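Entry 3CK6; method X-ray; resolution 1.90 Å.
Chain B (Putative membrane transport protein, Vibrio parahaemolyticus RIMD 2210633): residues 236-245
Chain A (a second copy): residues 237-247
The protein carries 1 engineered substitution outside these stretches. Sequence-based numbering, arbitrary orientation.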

ATOM      1  N   PHE B 236      16.163 -19.607   6.287  1.00 32.09           N
ATOM      2  CA  PHE B 236      16.627 -20.960   6.623  1.00 33.65           C
ATOM      3  C   PHE B 236      16.228 -21.981   5.558  1.00 34.25           C
ATOM      4  O   PHE B 236      17.023 -22.874   5.193  1.00 33.30           O
ATOM      5  CB  PHE B 236      16.140 -21.406   8.016  1.00 33.97           C
ATOM      6  CG  PHE B 236      16.811 -22.678   8.505  1.00 35.82           C
ATOM      7  CD1 PHE B 236      18.200 -22.838   8.400  1.00 35.48           C
ATOM      8  CD2 PHE B 236      16.064 -23.713   9.066  1.00 37.14           C
ATOM      9  CE1 PHE B 236      18.833 -24.011   8.828  1.00 34.96           C
ATOM     10  CE2 PHE B 236      16.697 -24.897   9.507  1.00 35.53           C
ATOM     11  CZ  PHE B 236      18.082 -25.040   9.382  1.00 34.92           C
ATOM     12  N   GLN B 237      15.013 -21.824   5.039  1.00 35.32           N
ATOM     13  CA  GLN B 237      14.501 -22.656   3.951  1.00 37.65           C
ATOM     14  C   GLN B 237      15.349 -22.548   2.684  1.00 38.01           C
ATOM     15  O   GLN B 237      15.591 -23.558   2.020  1.00 38.41           O
ATOM     16  CB  GLN B 237      13.018 -22.360   3.686  1.00 37.51           C
ATOM     17  CG  GLN B 237      12.109 -22.882   4.792  1.00 39.21           C
ATOM     18  CD  GLN B 237      10.630 -22.550   4.599  1.00 39.86           C
ATOM     19  OE1 GLN B 237       9.756 -23.325   5.003  1.00 43.48           O
ATOM     20  NE2 GLN B 237      10.342 -21.393   3.998  1.00 42.65           N
ATOM     21  N   ASP B 238      15.831 -21.343   2.372  1.00 39.25           N
ATOM     22  CA  ASP B 238      16.800 -21.134   1.275  1.00 40.54           C
ATOM     23  C   ASP B 238      18.162 -21.725   1.587  1.00 41.49           C
ATOM     24  O   ASP B 238      18.811 -22.296   0.710  1.00 41.41           O
ATOM     25  CB  ASP B 238      16.984 -19.649   0.952  1.00 40.42           C
ATOM     26  CG  ASP B 238      15.775 -19.041   0.278  1.00 41.35           C
ATOM     27  OD1 ASP B 238      15.644 -17.792   0.327  1.00 43.16           O
ATOM     28  OD2 ASP B 238      14.952 -19.797  -0.289  1.00 40.58           O
ATOM     29  N   GLU B 239      18.597 -21.565   2.835  1.00 42.52           N
ATOM     30  CA  GLU B 239      19.873 -22.101   3.296  1.00 44.17           C
ATOM     31  C   GLU B 239      19.916 -23.634   3.162  1.00 44.61           C
ATOM     32  O   GLU B 239      20.928 -24.202   2.736  1.00 44.75           O
ATOM     33  CB  GLU B 239      20.139 -21.646   4.735  1.00 43.80           C
ATOM     34  CG  GLU B 239      21.543 -21.962   5.257  1.00 45.12           C
ATOM     35  CD  GLU B 239      21.743 -21.576   6.717  1.00 44.98           C
ATOM     36  OE1 GLU B 239      20.768 -21.150   7.384  1.00 47.37           O
ATOM     37  OE2 GLU B 239      22.892 -21.700   7.198  1.00 47.06           O
ATOM     38  N   ILE B 240      18.802 -24.287   3.504  1.00 45.70           N
ATOM     39  CA  ILE B 240      18.643 -25.736   3.340  1.00 47.06           C
ATOM     40  C   ILE B 240      18.674 -26.144   1.862  1.00 48.41           C
ATOM     41  O   ILE B 240      19.457 -27.021   1.466  1.00 48.17           O
ATOM     42  CB  ILE B 240      17.336 -26.244   3.998  1.00 46.68           C
ATOM     43  CG1 ILE B 240      17.372 -26.004   5.507  1.00 46.02           C
ATOM     44  CG2 ILE B 240      17.125 -27.735   3.714  1.00 46.61           C
ATOM     45  CD1 ILE B 240      16.021 -26.119   6.170  1.00 44.25           C
ATOM     46  N   LYS B 241      17.818 -25.509   1.061  1.00 50.14           N
ATOM     47  CA  LYS B 241      17.779 -25.746  -0.386  1.00 52.19           C
ATOM     48  C   LYS B 241      19.147 -25.544  -1.058  1.00 53.26           C
ATOM     49  O   LYS B 241      19.577 -26.388  -1.852  1.00 53.33           O
ATOM     50  CB  LYS B 241      16.656 -24.918  -1.040  1.00 52.31           C
ATOM     51  CG  LYS B 241      17.050 -24.034  -2.233  1.00 53.11           C
ATOM     52  CD  LYS B 241      17.186 -24.790  -3.552  1.00 53.70           C
ATOM     53  CE  LYS B 241      17.897 -23.910  -4.579  1.00 54.64           C
ATOM     54  NZ  LYS B 241      18.291 -24.632  -5.826  1.00 55.48           N
ATOM     55  N   HIS B 242      19.836 -24.451  -0.722  1.00 54.72           N
ATOM     56  CA  HIS B 242      21.166 -24.180  -1.279  1.00 56.35           C
ATOM     57  C   HIS B 242      22.253 -25.123  -0.765  1.00 57.14           C
ATOM     58  O   HIS B 242      23.313 -25.265  -1.392  1.00 57.52           O
ATOM     59  CB  HIS B 242      21.570 -22.720  -1.073  1.00 56.51           C
ATOM     60  CG  HIS B 242      21.078 -21.804  -2.153  1.00 58.09           C
ATOM     61  ND1 HIS B 242      21.438 -21.953  -3.477  1.00 59.00           N
ATOM     62  CD2 HIS B 242      20.260 -20.724  -2.104  1.00 58.84           C
ATOM     63  CE1 HIS B 242      20.859 -21.007  -4.197  1.00 59.43           C
ATOM     64  NE2 HIS B 242      20.140 -20.246  -3.388  1.00 59.25           N
ATOM     65  N   ASN B 243      21.991 -25.765   0.370  1.00 58.11           N
ATOM     66  CA  ASN B 243      22.885 -26.801   0.876  1.00 59.22           C
ATOM     67  C   ASN B 243      22.652 -28.135   0.164  1.00 59.93           C
ATOM     68  O   ASN B 243      23.612 -28.833  -0.161  1.00 59.93           O
ATOM     69  CB  ASN B 243      22.759 -26.962   2.395  1.00 59.19           C
ATOM     70  CG  ASN B 243      23.991 -27.608   3.023  1.00 59.22           C
ATOM     71  OD1 ASN B 243      23.969 -28.783   3.394  1.00 59.03           O
ATOM     72  ND2 ASN B 243      25.072 -26.840   3.141  1.00 58.61           N
ATOM     73  N   ARG B 244      21.383 -28.460  -0.091  1.00 60.91           N
ATOM     74  CA  ARG B 244      20.982 -29.687  -0.796  1.00 62.09           C
ATOM     75  C   ARG B 244      21.650 -29.863  -2.161  1.00 62.77           C
ATOM     76  O   ARG B 244      21.985 -30.982  -2.546  1.00 62.86           O
ATOM     77  CB  ARG B 244      19.463 -29.746  -0.986  1.00 62.10           C
ATOM     78  CG  ARG B 244      18.661 -30.062   0.263  1.00 62.57           C
ATOM     79  CD  ARG B 244      17.230 -30.424  -0.105  1.00 63.58           C
ATOM     80  NE  ARG B 244      16.283 -30.119   0.968  1.00 64.18           N
ATOM     81  CZ  ARG B 244      15.336 -29.178   0.907  1.00 65.29           C
ATOM     82  NH1 ARG B 244      15.177 -28.434  -0.183  1.00 65.37           N
ATOM     83  NH2 ARG B 244      14.535 -28.981   1.942  1.00 64.26           N
ATOM     84  N   ASP B 245      21.825 -28.761  -2.890  1.00 63.66           N
ATOM     85  CA  ASP B 245      22.435 -28.804  -4.224  1.00 64.52           C
ATOM     86  C   ASP B 245      23.947 -29.004  -4.169  1.00 64.92           C
ATOM     87  O   ASP B 245      24.543 -29.536  -5.112  1.00 65.09           O
ATOM     88  CB  ASP B 245      22.084 -27.545  -5.019  1.00 64.63           C
ATOM     89  CG  ASP B 245      20.583 -27.325  -5.131  1.00 65.17           C
ATOM     90  OD1 ASP B 245      19.799 -28.245  -4.790  1.00 65.33           O
ATOM     91  OD2 ASP B 245      20.186 -26.219  -5.557  1.00 66.09           O
TER
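Chain A, residues 237-247: QDEIKHNRDEK

Residues 237–246 of chain A are helical, continuing a helix that begins earlier in the chain, and they lie beside the equivalent helix of chain B. The two run in roughly the same direction, their axes inclined at 31° and 11.9 Å apart at closest approach. At that separation the backbones do not touch; side chains bridge the gap, and the contact buries a modest 262 Å² in total.

A:Gln237 takes no part in the contact. One residue on, A:Asp238 (chi1 m) points toward chain B, but its OD1 stays 4.2 Å from NE2 of B:Gln237, a loose approach. A:Glu239 points away, and A:Ile240 is out of reach. The CA-to-CB bond of A:Lys241 is directed sideways and the end of its chain leads away, where NZ of A:Lys241 donates a hydrogen bond to the carbonyl O of A:Gln237 in its own helix at 3.0 Å.

The CA-to-CB bond of A:His242 points sideways to chain B, yet with chi1 t its ring comes close to chain B and meets it edge-on. CE1 of A:His242 lies 4.3 Å from CG2 of B:Ile240, while its ND1 accepts a weak hydrogen bond from NH2 of B:Arg244 at 2.9 Å, the N-H...N angle being only 120°. A:Asn243 points away and A:Arg244 is again out of reach.

The CA atoms of the two stretches come nearest at A:Asp245, 8.1 Å from CA of B:Arg244. CB of A:Asp245 packs over one face of the B:Arg244 guanidinium, 3.5 Å from its NE. A:Glu246 approaches the edge of the same group: its OE2 forms a salt bridge with NE of B:Arg244 at 3.6 Å and also lies 4.3 Å from CG2 of B:Ile240. B:Arg244 thus gathers three residues of chain A around its guanidinium and contributes the largest covered area of any residue here. A:Lys247 extends beyond the contact.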

ATOM      1  N   GLN A 237       2.536 -26.859   0.647  1.00 35.10           N
ATOM      2  CA  GLN A 237       3.359 -27.034  -0.569  1.00 36.87           C
ATOM      3  C   GLN A 237       4.849 -27.094  -0.255  1.00 36.79           C
ATOM      4  O   GLN A 237       5.585 -27.923  -0.819  1.00 37.30           O
ATOM      5  CB  GLN A 237       3.098 -25.900  -1.562  1.00 36.58           C
ATOM      6  CG  GLN A 237       1.800 -26.034  -2.326  1.00 38.55           C
ATOM      7  CD  GLN A 237       1.522 -24.839  -3.219  1.00 39.40           C
ATOM      8  OE1 GLN A 237       0.434 -24.278  -3.183  1.00 44.57           O
ATOM      9  NE2 GLN A 237       2.504 -24.446  -4.023  1.00 42.84           N
ATOM     10  N   ASP A 238       5.296 -26.207   0.631  1.00 37.32           N
ATOM     11  CA  ASP A 238       6.687 -26.177   1.062  1.00 37.85           C
ATOM     12  C   ASP A 238       7.006 -27.440   1.858  1.00 37.94           C
ATOM     13  O   ASP A 238       8.070 -28.038   1.680  1.00 37.20           O
ATOM     14  CB  ASP A 238       6.984 -24.934   1.914  1.00 38.24           C
ATOM     15  CG  ASP A 238       7.066 -23.643   1.089  1.00 40.13           C
ATOM     16  OD1 ASP A 238       7.056 -22.555   1.711  1.00 41.00           O
ATOM     17  OD2 ASP A 238       7.155 -23.700  -0.164  1.00 42.48           O
ATOM     18  N   GLU A 239       6.071 -27.834   2.726  1.00 37.78           N
ATOM     19  CA  GLU A 239       6.200 -29.059   3.512  1.00 38.29           C
ATOM     20  C   GLU A 239       6.464 -30.260   2.605  1.00 38.12           C
ATOM     21  O   GLU A 239       7.423 -30.996   2.827  1.00 37.29           O
ATOM     22  CB  GLU A 239       4.956 -29.291   4.377  1.00 38.07           C
ATOM     23  CG  GLU A 239       5.180 -30.234   5.559  1.00 39.35           C
ATOM     24  CD  GLU A 239       3.977 -30.304   6.508  1.00 39.38           C
ATOM     25  OE1 GLU A 239       3.142 -29.374   6.509  1.00 41.80           O
ATOM     26  OE2 GLU A 239       3.875 -31.301   7.265  1.00 41.71           O
ATOM     27  N   ILE A 240       5.626 -30.441   1.583  1.00 38.30           N
ATOM     28  CA  ILE A 240       5.821 -31.519   0.600  1.00 39.09           C
ATOM     29  C   ILE A 240       7.215 -31.448  -0.049  1.00 39.85           C
ATOM     30  O   ILE A 240       7.906 -32.480  -0.176  1.00 39.41           O
ATOM     31  CB  ILE A 240       4.733 -31.507  -0.505  1.00 38.72           C
ATOM     32  CG1 ILE A 240       3.335 -31.626   0.093  1.00 38.88           C
ATOM     33  CG2 ILE A 240       4.946 -32.651  -1.495  1.00 39.53           C
ATOM     34  CD1 ILE A 240       2.243 -31.188  -0.868  1.00 37.68           C
ATOM     35  N   LYS A 241       7.628 -30.241  -0.453  1.00 40.85           N
ATOM     36  CA  LYS A 241       8.950 -30.043  -1.092  1.00 42.59           C
ATOM     37  C   LYS A 241      10.129 -30.349  -0.167  1.00 43.40           C
ATOM     38  O   LYS A 241      11.158 -30.853  -0.613  1.00 43.36           O
ATOM     39  CB  LYS A 241       9.091 -28.636  -1.686  1.00 42.43           C
ATOM     40  CG  LYS A 241       8.389 -28.462  -3.029  1.00 43.60           C
ATOM     41  CD  LYS A 241       7.861 -27.046  -3.234  1.00 44.85           C
ATOM     42  CE  LYS A 241       6.718 -27.030  -4.254  1.00 46.15           C
ATOM     43  NZ  LYS A 241       5.531 -27.861  -3.824  1.00 46.22           N
ATOM     44  N   HIS A 242       9.983 -30.025   1.116  1.00 44.73           N
ATOM     45  CA  HIS A 242      11.007 -30.353   2.104  1.00 45.83           C
ATOM     46  C   HIS A 242      11.043 -31.858   2.374  1.00 46.56           C
ATOM     47  O   HIS A 242      12.119 -32.458   2.420  1.00 46.61           O
ATOM     48  CB  HIS A 242      10.793 -29.571   3.406  1.00 45.95           C
ATOM     49  CG  HIS A 242      11.817 -29.867   4.460  1.00 46.55           C
ATOM     50  ND1 HIS A 242      13.117 -29.414   4.382  1.00 47.21           N
ATOM     51  CD2 HIS A 242      11.735 -30.576   5.611  1.00 46.92           C
ATOM     52  CE1 HIS A 242      13.792 -29.831   5.438  1.00 47.45           C
ATOM     53  NE2 HIS A 242      12.977 -30.539   6.200  1.00 48.11           N
ATOM     54  N   ASN A 243       9.865 -32.458   2.543  1.00 47.46           N
ATOM     55  CA  ASN A 243       9.750 -33.892   2.821  1.00 48.39           C
ATOM     56  C   ASN A 243      10.322 -34.772   1.701  1.00 48.99           C
ATOM     57  O   ASN A 243      11.066 -35.732   1.963  1.00 48.97           O
ATOM     58  CB  ASN A 243       8.289 -34.258   3.096  1.00 48.35           C
ATOM     59  CG  ASN A 243       8.103 -35.727   3.431  1.00 48.68           C
ATOM     60  OD1 ASN A 243       8.491 -36.188   4.506  1.00 49.05           O
ATOM     61  ND2 ASN A 243       7.490 -36.468   2.515  1.00 48.84           N
ATOM     62  N   ARG A 244       9.983 -34.428   0.458  1.00 49.66           N
ATOM     63  CA  ARG A 244      10.444 -35.177  -0.715  1.00 50.51           C
ATOM     64  C   ARG A 244      11.963 -35.101  -0.909  1.00 50.72           C
ATOM     65  O   ARG A 244      12.603 -36.099  -1.273  1.00 50.64           O
ATOM     66  CB  ARG A 244       9.724 -34.700  -1.976  1.00 50.68           C
ATOM     67  CG  ARG A 244       9.398 -35.826  -2.922  1.00 51.66           C
ATOM     68  CD  ARG A 244       9.745 -35.479  -4.352  1.00 53.66           C
ATOM     69  NE  ARG A 244       9.573 -36.640  -5.230  1.00 55.11           N
ATOM     70  CZ  ARG A 244      10.512 -37.543  -5.510  1.00 55.21           C
ATOM     71  NH1 ARG A 244      11.736 -37.449  -4.993  1.00 55.37           N
ATOM     72  NH2 ARG A 244      10.224 -38.548  -6.323  1.00 56.06           N
ATOM     73  N   ASP A 245      12.530 -33.925  -0.657  1.00 51.05           N
ATOM     74  CA  ASP A 245      13.974 -33.715  -0.751  1.00 51.73           C
ATOM     75  C   ASP A 245      14.759 -34.300   0.433  1.00 51.98           C
ATOM     76  O   ASP A 245      15.967 -34.557   0.320  1.00 51.89           O
ATOM     77  CB  ASP A 245      14.283 -32.229  -0.919  1.00 51.86           C
ATOM     78  CG  ASP A 245      13.968 -31.721  -2.315  1.00 52.58           C
ATOM     79  OD1 ASP A 245      14.907 -31.624  -3.133  1.00 53.51           O
ATOM     80  OD2 ASP A 245      12.787 -31.425  -2.601  1.00 53.06           O
ATOM     81  N   GLU A 246      14.072 -34.506   1.559  1.00 52.42           N
ATOM     82  CA  GLU A 246      14.675 -35.112   2.759  1.00 52.73           C
ATOM     83  C   GLU A 246      14.523 -36.641   2.826  1.00 52.63           C
ATOM     84  O   GLU A 246      15.308 -37.307   3.510  1.00 52.55           O
ATOM     85  CB  GLU A 246      14.135 -34.472   4.049  1.00 52.76           C
ATOM     86  CG  GLU A 246      14.526 -33.001   4.270  1.00 53.72           C
ATOM     87  CD  GLU A 246      15.992 -32.797   4.643  1.00 55.35           C
ATOM     88  OE1 GLU A 246      16.483 -33.461   5.589  1.00 55.48           O
ATOM     89  OE2 GLU A 246      16.650 -31.951   3.993  1.00 55.82           O
ATOM     90  N   LYS A 247      13.523 -37.194   2.131  1.00 52.55           N
ATOM     91  CA  LYS A 247      13.314 -38.652   2.128  1.00 52.58           C
ATOM     92  C   LYS A 247      13.890 -39.352   0.886  1.00 52.35           C
ATOM     93  O   LYS A 247      14.439 -38.705  -0.023  1.00 52.00           O
ATOM     94  CB  LYS A 247      11.831 -39.010   2.331  1.00 52.46           C
ATOM     95  CG  LYS A 247      11.038 -39.255   1.053  1.00 52.72           C
ATOM     96  CD  LYS A 247       9.546 -39.341   1.341  1.00 52.88           C
ATOM     97  CE  LYS A 247       8.725 -39.224   0.058  1.00 53.27           C
ATOM     98  NZ  LYS A 247       7.314 -38.816   0.343  1.00 52.83           N
TER